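Local coordinates for 3-hydroxyacyl-CoA dehydrogenase (Burkholderia thailandensis, PDB 4XGN), which probably catalyses the NAD-dependent oxidation of 3-hydroxyacyl-CoA to 3-oxoacyl-CoA, as a member of the short-chain dehydrogenase family, at residues K81-G93 with N137-T151. Residues are numbered along the deposited sequence; the frame is centred on the assembly and turned at random.
Sequences KLGTLRGLVNCAG and NEPAPTGERGVIVST. With NAD (nicotinamide-adenine-dinucleotide), chain I.
The carbonyl O of Arg145 is gripped from both faces of its plane. Arg86 NH1 reaches Arg145 O from one face at 3.0 Å, and Asn137 ND2 from the other. The same amide nitrogen of Asn137 also donates to Leu85 O at 2.8 Å, and both acceptors lie close to the amide plane. Water 1 joins Asn137 OD1 to Leu85 N, so both ends of the amide are held. The Arg86 chain bends at its second torsion (chi2 -63°), and the guanidinium ends beside the loop before strand 146-151. There Arg86 NH1 and NH2 both donate end-on to Glu138 O, with NH1 the closer at 2.8 Å, and that oxygen lies in the guanidinium plane. The group is also sandwiched. Thr84 CG2 sits over its centre on one face, and Ala140 CB lies toward the rim of the other. Water 2 bridges Pro139 O and, weakly, Arg86 NH2.

Strands 85-90 and 146-151 are neighbours in the middle of the parallel Rossmann sheet of the short-chain dehydrogenases. Gly87 pairs with Val147, Leu88 with Ile148 and Val89 with Val149. The bond from Val149 N to Leu88 O is nearly straight, at 171°. Val89, Val147 and Val149 pack against helix 228-240. On the other face Asn90 and Ser150 meet helix 109-135, and Asn90 ND2 donates to Ser150 OG at 3.0 Å.

At the C-terminal ends the strands reach the NAD pocket. Thr151 OG1 donates to Asn90 O at 2.7 Å and is also hydrogen-bonded to Tyr231 OH. Thr151 CG2, turned opposite the backbone N by the first torsion, lies 3.4 Å from NAD O4D. Ala92 CB packs against the adenine, 3.5 Å from NAD N3A.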
loop_
_atom_site.group_PDB
_atom_site.type_symbol
_atom_site.label_atom_id
_atom_site.label_comp_id
_atom_site.label_asym_id
_atom_site.label_seq_id
_atom_site.Cartn_x
_atom_site.Cartn_y
_atom_site.Cartn_z
ATOM N N LYS A 81 35.240 -16.738 2.170
ATOM C CA LYS A 81 36.243 -17.822 2.233
ATOM C C LYS A 81 35.707 -19.096 1.598
ATOM O O LYS A 81 36.440 -19.796 0.897
ATOM C CB LYS A 81 36.618 -18.118 3.692
ATOM C CG LYS A 81 37.781 -19.092 3.824
ATOM C CD LYS A 81 38.070 -19.467 5.265
ATOM C CE LYS A 81 39.060 -20.621 5.252
ATOM N NZ LYS A 81 39.264 -21.106 6.642
ATOM N N LEU A 82 34.427 -19.394 1.838
ATOM C CA LEU A 82 33.793 -20.611 1.300
ATOM C C LEU A 82 33.645 -20.627 -0.226
ATOM O O LEU A 82 33.784 -21.695 -0.841
ATOM C CB LEU A 82 32.458 -20.895 2.009
ATOM C CG LEU A 82 31.720 -22.189 1.738
ATOM C CD1 LEU A 82 32.537 -23.393 2.154
ATOM C CD2 LEU A 82 30.410 -22.227 2.466
ATOM N N GLY A 83 33.448 -19.468 -0.829
ATOM C CA GLY A 83 33.214 -19.357 -2.252
ATOM C C GLY A 83 32.664 -17.993 -2.607
ATOM O O GLY A 83 32.869 -17.032 -1.857
ATOM N N THR A 84 31.971 -17.895 -3.723
ATOM C CA THR A 84 31.472 -16.601 -4.180
ATOM C C THR A 84 30.105 -16.363 -3.542
ATOM O O THR A 84 29.158 -17.110 -3.768
ATOM C CB THR A 84 31.380 -16.531 -5.715
ATOM O OG1 THR A 84 32.688 -16.771 -6.225
ATOM C CG2 THR A 84 30.898 -15.141 -6.177
ATOM N N LEU A 85 30.034 -15.325 -2.718
ATOM C CA LEU A 85 28.813 -15.031 -1.957
ATOM C C LEU A 85 27.834 -14.405 -2.942
ATOM O O LEU A 85 28.104 -13.310 -3.413
ATOM C CB LEU A 85 29.126 -14.075 -0.837
ATOM C CG LEU A 85 27.930 -13.478 -0.054
ATOM C CD1 LEU A 85 27.063 -14.573 0.581
ATOM C CD2 LEU A 85 28.394 -12.439 0.964
ATOM N N ARG A 86 26.752 -15.111 -3.289
ATOM C CA ARG A 86 25.740 -14.575 -4.225
ATOM C C ARG A 86 24.427 -14.223 -3.571
ATOM O O ARG A 86 23.616 -13.534 -4.216
ATOM C CB ARG A 86 25.434 -15.553 -5.371
ATOM C CG ARG A 86 26.551 -15.717 -6.351
ATOM C CD ARG A 86 26.880 -14.416 -7.087
ATOM N NE ARG A 86 27.780 -14.738 -8.214
ATOM C CZ ARG A 86 28.532 -13.862 -8.871
ATOM N NH1 ARG A 86 28.556 -12.565 -8.568
ATOM N NH2 ARG A 86 29.301 -14.326 -9.847
ATOM N N GLY A 87 24.187 -14.676 -2.329
ATOM C CA GLY A 87 22.925 -14.353 -1.672
ATOM C C GLY A 87 23.015 -14.259 -0.191
ATOM O O GLY A 87 23.794 -14.996 0.444
ATOM N N LEU A 88 22.216 -13.331 0.353
ATOM C CA LEU A 88 21.993 -13.186 1.789
ATOM C C LEU A 88 20.484 -13.335 2.030
ATOM O O LEU A 88 19.666 -12.751 1.281
ATOM C CB LEU A 88 22.437 -11.817 2.299
ATOM C CG LEU A 88 21.977 -11.392 3.700
ATOM C CD1 LEU A 88 22.683 -12.258 4.719
ATOM C CD2 LEU A 88 22.294 -9.935 3.979
ATOM N N VAL A 89 20.124 -14.163 3.008
ATOM C CA VAL A 89 18.759 -14.342 3.430
ATOM C C VAL A 89 18.686 -14.020 4.885
ATOM O O VAL A 89 19.311 -14.729 5.710
ATOM C CB VAL A 89 18.251 -15.761 3.137
ATOM C CG1 VAL A 89 16.788 -15.870 3.468
ATOM C CG2 VAL A 89 18.510 -16.122 1.661
ATOM N N ASN A 90 18.007 -12.917 5.191
ATOM C CA ASN A 90 17.827 -12.475 6.583
ATOM C C ASN A 90 16.594 -13.119 7.194
ATOM O O ASN A 90 15.476 -12.698 6.880
ATOM C CB ASN A 90 17.687 -10.965 6.668
ATOM C CG ASN A 90 18.948 -10.237 6.303
ATOM O OD1 ASN A 90 19.945 -10.333 7.010
ATOM N ND2 ASN A 90 18.943 -9.544 5.193
ATOM N N CYS A 91 16.783 -14.143 8.016
ATOM C CA CYS A 91 15.695 -14.775 8.765
ATOM C C CYS A 91 15.800 -14.630 10.301
ATOM O O CYS A 91 14.823 -14.912 10.981
ATOM C CB CYS A 91 15.539 -16.245 8.416
ATOM S SG CYS A 91 15.065 -16.551 6.702
ATOM N N ALA A 92 16.916 -14.157 10.843
ATOM C CA ALA A 92 17.026 -13.921 12.267
ATOM C C ALA A 92 15.957 -12.917 12.735
ATOM O O ALA A 92 15.840 -11.851 12.180
ATOM C CB ALA A 92 18.380 -13.363 12.610
ATOM N N GLY A 93 15.181 -13.311 13.725
ATOM C CA GLY A 93 14.133 -12.451 14.235
ATOM C C GLY A 93 13.515 -13.040 15.472
ATOM O O GLY A 93 13.672 -14.240 15.726
ATOM N N ASN A 137 32.270 -8.619 -6.134
ATOM C CA ASN A 137 32.213 -9.773 -6.996
ATOM C C ASN A 137 32.213 -9.298 -8.439
ATOM O O ASN A 137 31.816 -8.168 -8.747
ATOM C CB ASN A 137 30.917 -10.582 -6.828
ATOM C CG ASN A 137 30.813 -11.314 -5.497
ATOM O OD1 ASN A 137 31.816 -11.657 -4.874
ATOM N ND2 ASN A 137 29.575 -11.567 -5.061
ATOM N N GLU A 138 32.645 -10.183 -9.316
ATOM C CA GLU A 138 32.341 -10.053 -10.726
ATOM C C GLU A 138 30.863 -10.380 -10.965
ATOM O O GLU A 138 30.335 -11.273 -10.320
ATOM C CB GLU A 138 33.240 -10.977 -11.531
ATOM C CG GLU A 138 34.709 -10.585 -11.423
ATOM C CD GLU A 138 34.990 -9.183 -11.965
ATOM O OE1 GLU A 138 34.487 -8.830 -13.072
ATOM O OE2 GLU A 138 35.736 -8.445 -11.281
ATOM N N PRO A 139 30.186 -9.642 -11.868
ATOM C CA PRO A 139 28.806 -10.024 -12.153
ATOM C C PRO A 139 28.637 -11.457 -12.674
ATOM O O PRO A 139 29.477 -11.951 -13.439
ATOM C CB PRO A 139 28.376 -9.000 -13.224
ATOM C CG PRO A 139 29.242 -7.818 -12.999
ATOM C CD PRO A 139 30.559 -8.396 -12.572
ATOM N N ALA A 140 27.571 -12.122 -12.244
ATOM C CA ALA A 140 27.093 -13.341 -12.878
ATOM C C ALA A 140 26.673 -13.069 -14.351
ATOM O O ALA A 140 26.558 -11.922 -14.758
ATOM C CB ALA A 140 25.906 -13.890 -12.098
ATOM N N PRO A 141 26.445 -14.129 -15.146
ATOM C CA PRO A 141 26.101 -13.878 -16.561
ATOM C C PRO A 141 24.811 -13.086 -16.770
ATOM O O PRO A 141 24.705 -12.346 -17.759
ATOM C CB PRO A 141 26.031 -15.304 -17.159
ATOM C CG PRO A 141 26.975 -16.108 -16.309
ATOM C CD PRO A 141 26.852 -15.532 -14.911
ATOM N N THR A 142 23.868 -13.192 -15.816
ATOM C CA THR A 142 22.617 -12.432 -15.845
ATOM C C THR A 142 22.794 -11.002 -15.385
ATOM O O THR A 142 21.929 -10.168 -15.594
ATOM C CB THR A 142 21.516 -13.113 -15.016
ATOM O OG1 THR A 142 22.078 -13.668 -13.820
ATOM C CG2 THR A 142 20.854 -14.231 -15.832
ATOM N N GLY A 143 23.925 -10.720 -14.757
ATOM C CA GLY A 143 24.342 -9.357 -14.505
ATOM C C GLY A 143 24.460 -9.110 -13.036
ATOM O O GLY A 143 25.087 -8.137 -12.654
ATOM N N GLU A 144 23.848 -9.964 -12.203
ATOM C CA GLU A 144 23.844 -9.708 -10.748
ATOM C C GLU A 144 25.203 -9.974 -10.141
ATOM O O GLU A 144 25.811 -10.984 -10.455
ATOM C CB GLU A 144 22.875 -10.602 -9.954
ATOM C CG GLU A 144 21.386 -10.421 -10.215
ATOM C CD GLU A 144 20.801 -11.396 -11.197
ATOM O OE1 GLU A 144 21.557 -12.013 -11.937
ATOM O OE2 GLU A 144 19.565 -11.511 -11.239
ATOM N N ARG A 145 25.624 -9.111 -9.242
ATOM C CA ARG A 145 26.706 -9.470 -8.322
ATOM C C ARG A 145 26.186 -10.292 -7.122
ATOM O O ARG A 145 26.925 -11.074 -6.518
ATOM C CB ARG A 145 27.462 -8.247 -7.880
ATOM C CG ARG A 145 28.287 -7.589 -8.941
ATOM C CD ARG A 145 29.236 -6.538 -8.368
ATOM N NE ARG A 145 30.111 -5.999 -9.406
ATOM C CZ ARG A 145 29.745 -5.101 -10.321
ATOM N NH1 ARG A 145 28.508 -4.591 -10.348
ATOM N NH2 ARG A 145 30.630 -4.729 -11.245
ATOM N N GLY A 146 24.928 -10.073 -6.752
ATOM C CA GLY A 146 24.262 -10.843 -5.727
ATOM C C GLY A 146 22.850 -10.358 -5.479
ATOM O O GLY A 146 22.402 -9.462 -6.151
ATOM N N VAL A 147 22.148 -11.021 -4.568
ATOM C CA VAL A 147 20.766 -10.751 -4.296
ATOM C C VAL A 147 20.579 -10.875 -2.810
ATOM O O VAL A 147 21.176 -11.751 -2.180
ATOM C CB VAL A 147 19.875 -11.792 -4.980
ATOM C CG1 VAL A 147 18.397 -11.585 -4.636
ATOM C CG2 VAL A 147 20.116 -11.763 -6.480
ATOM N N ILE A 148 19.807 -9.957 -2.240
ATOM C CA ILE A 148 19.563 -9.896 -0.806
ATOM C C ILE A 148 18.074 -10.099 -0.596
ATOM O O ILE A 148 17.286 -9.389 -1.204
ATOM C CB ILE A 148 20.004 -8.533 -0.249
ATOM C CG1 ILE A 148 21.508 -8.464 -0.334
ATOM C CG2 ILE A 148 19.465 -8.300 1.174
ATOM C CD1 ILE A 148 22.212 -7.189 -0.001
ATOM N N VAL A 149 17.717 -11.030 0.272
ATOM C CA VAL A 149 16.330 -11.299 0.627
ATOM C C VAL A 149 16.165 -11.134 2.135
ATOM O O VAL A 149 16.905 -11.712 2.908
ATOM C CB VAL A 149 15.910 -12.716 0.250
ATOM C CG1 VAL A 149 14.450 -12.958 0.607
ATOM C CG2 VAL A 149 16.106 -12.948 -1.254
ATOM N N SER A 150 15.220 -10.307 2.551
ATOM C CA SER A 150 14.910 -10.125 3.972
ATOM C C SER A 150 13.500 -10.582 4.286
ATOM O O SER A 150 12.663 -10.756 3.383
ATOM C CB SER A 150 15.121 -8.702 4.363
ATOM O OG SER A 150 16.447 -8.264 4.118
ATOM N N THR A 151 13.264 -10.827 5.582
ATOM C CA THR A 151 11.981 -11.332 6.031
ATOM C C THR A 151 11.294 -10.267 6.851
ATOM O O THR A 151 11.768 -9.868 7.924
ATOM C CB THR A 151 12.120 -12.629 6.855
ATOM O OG1 THR A 151 13.002 -13.563 6.179
ATOM C CG2 THR A 151 10.754 -13.240 7.079
HETATM P PA NAD I . 12.630 -19.390 14.518
HETATM O O1A NAD I . 12.523 -18.926 15.927
HETATM O O2A NAD I . 12.386 -20.841 14.244
HETATM O O5B NAD I . 14.049 -18.988 13.888
HETATM C C5B NAD I . 14.640 -17.733 14.150
HETATM C C4B NAD I . 16.164 -17.914 14.259
HETATM O O4B NAD I . 16.589 -16.676 14.520
HETATM C C3B NAD I . 16.553 -18.777 15.486
HETATM O O3B NAD I . 17.303 -19.905 15.177
HETATM C C2B NAD I . 17.251 -17.702 16.338
HETATM O O2B NAD I . 18.198 -18.322 17.283
HETATM C C1B NAD I . 17.751 -16.813 15.484
HETATM N N9A NAD I . 17.969 -15.528 16.073
HETATM C C8A NAD I . 17.182 -14.820 16.943
HETATM N N7A NAD I . 17.821 -13.661 17.307
HETATM C C5A NAD I . 18.961 -13.682 16.630
HETATM C C6A NAD I . 19.988 -12.774 16.586
HETATM N N6A NAD I . 20.142 -11.561 17.321
HETATM N N1A NAD I . 21.047 -13.030 15.803
HETATM C C2A NAD I . 21.123 -14.173 15.053
HETATM N N3A NAD I . 20.096 -15.072 15.076
HETATM C C4A NAD I . 19.052 -14.802 15.889
HETATM O O3 NAD I . 11.484 -18.502 13.825
HETATM P PN NAD I . 11.173 -18.443 12.226
HETATM O O1N NAD I . 9.705 -18.685 12.102
HETATM O O2N NAD I . 12.038 -19.343 11.358
HETATM O O5D NAD I . 11.476 -16.890 11.879
HETATM C C5D NAD I . 12.231 -16.497 10.735
HETATM C C4D NAD I . 11.894 -15.132 10.271
HETATM O O4D NAD I . 10.612 -15.208 9.802
HETATM C C3D NAD I . 11.878 -14.097 11.424
HETATM O O3D NAD I . 12.333 -12.883 11.012
HETATM C C2D NAD I . 10.355 -14.077 11.738
HETATM O O2D NAD I . 9.982 -12.837 12.497
HETATM C C1D NAD I . 9.790 -14.122 10.550
HETATM N N1N NAD I . 8.403 -14.558 10.440
HETATM C C2N NAD I . 7.942 -15.752 10.942
HETATM C C3N NAD I . 6.613 -16.138 10.820
HETATM C C7N NAD I . 6.064 -17.408 11.398
HETATM O O7N NAD I . 4.866 -17.556 11.457
HETATM N N7N NAD I . 6.936 -18.441 11.831
HETATM C C4N NAD I . 5.732 -15.274 10.135
HETATM C C5N NAD I . 6.198 -14.099 9.600
HETATM C C6N NAD I . 7.522 -13.744 9.743
HETATM O O HOH W 1 32.228 -13.288 -2.737
HETATM O O HOH W 2 30.956 -14.343 -12.560
#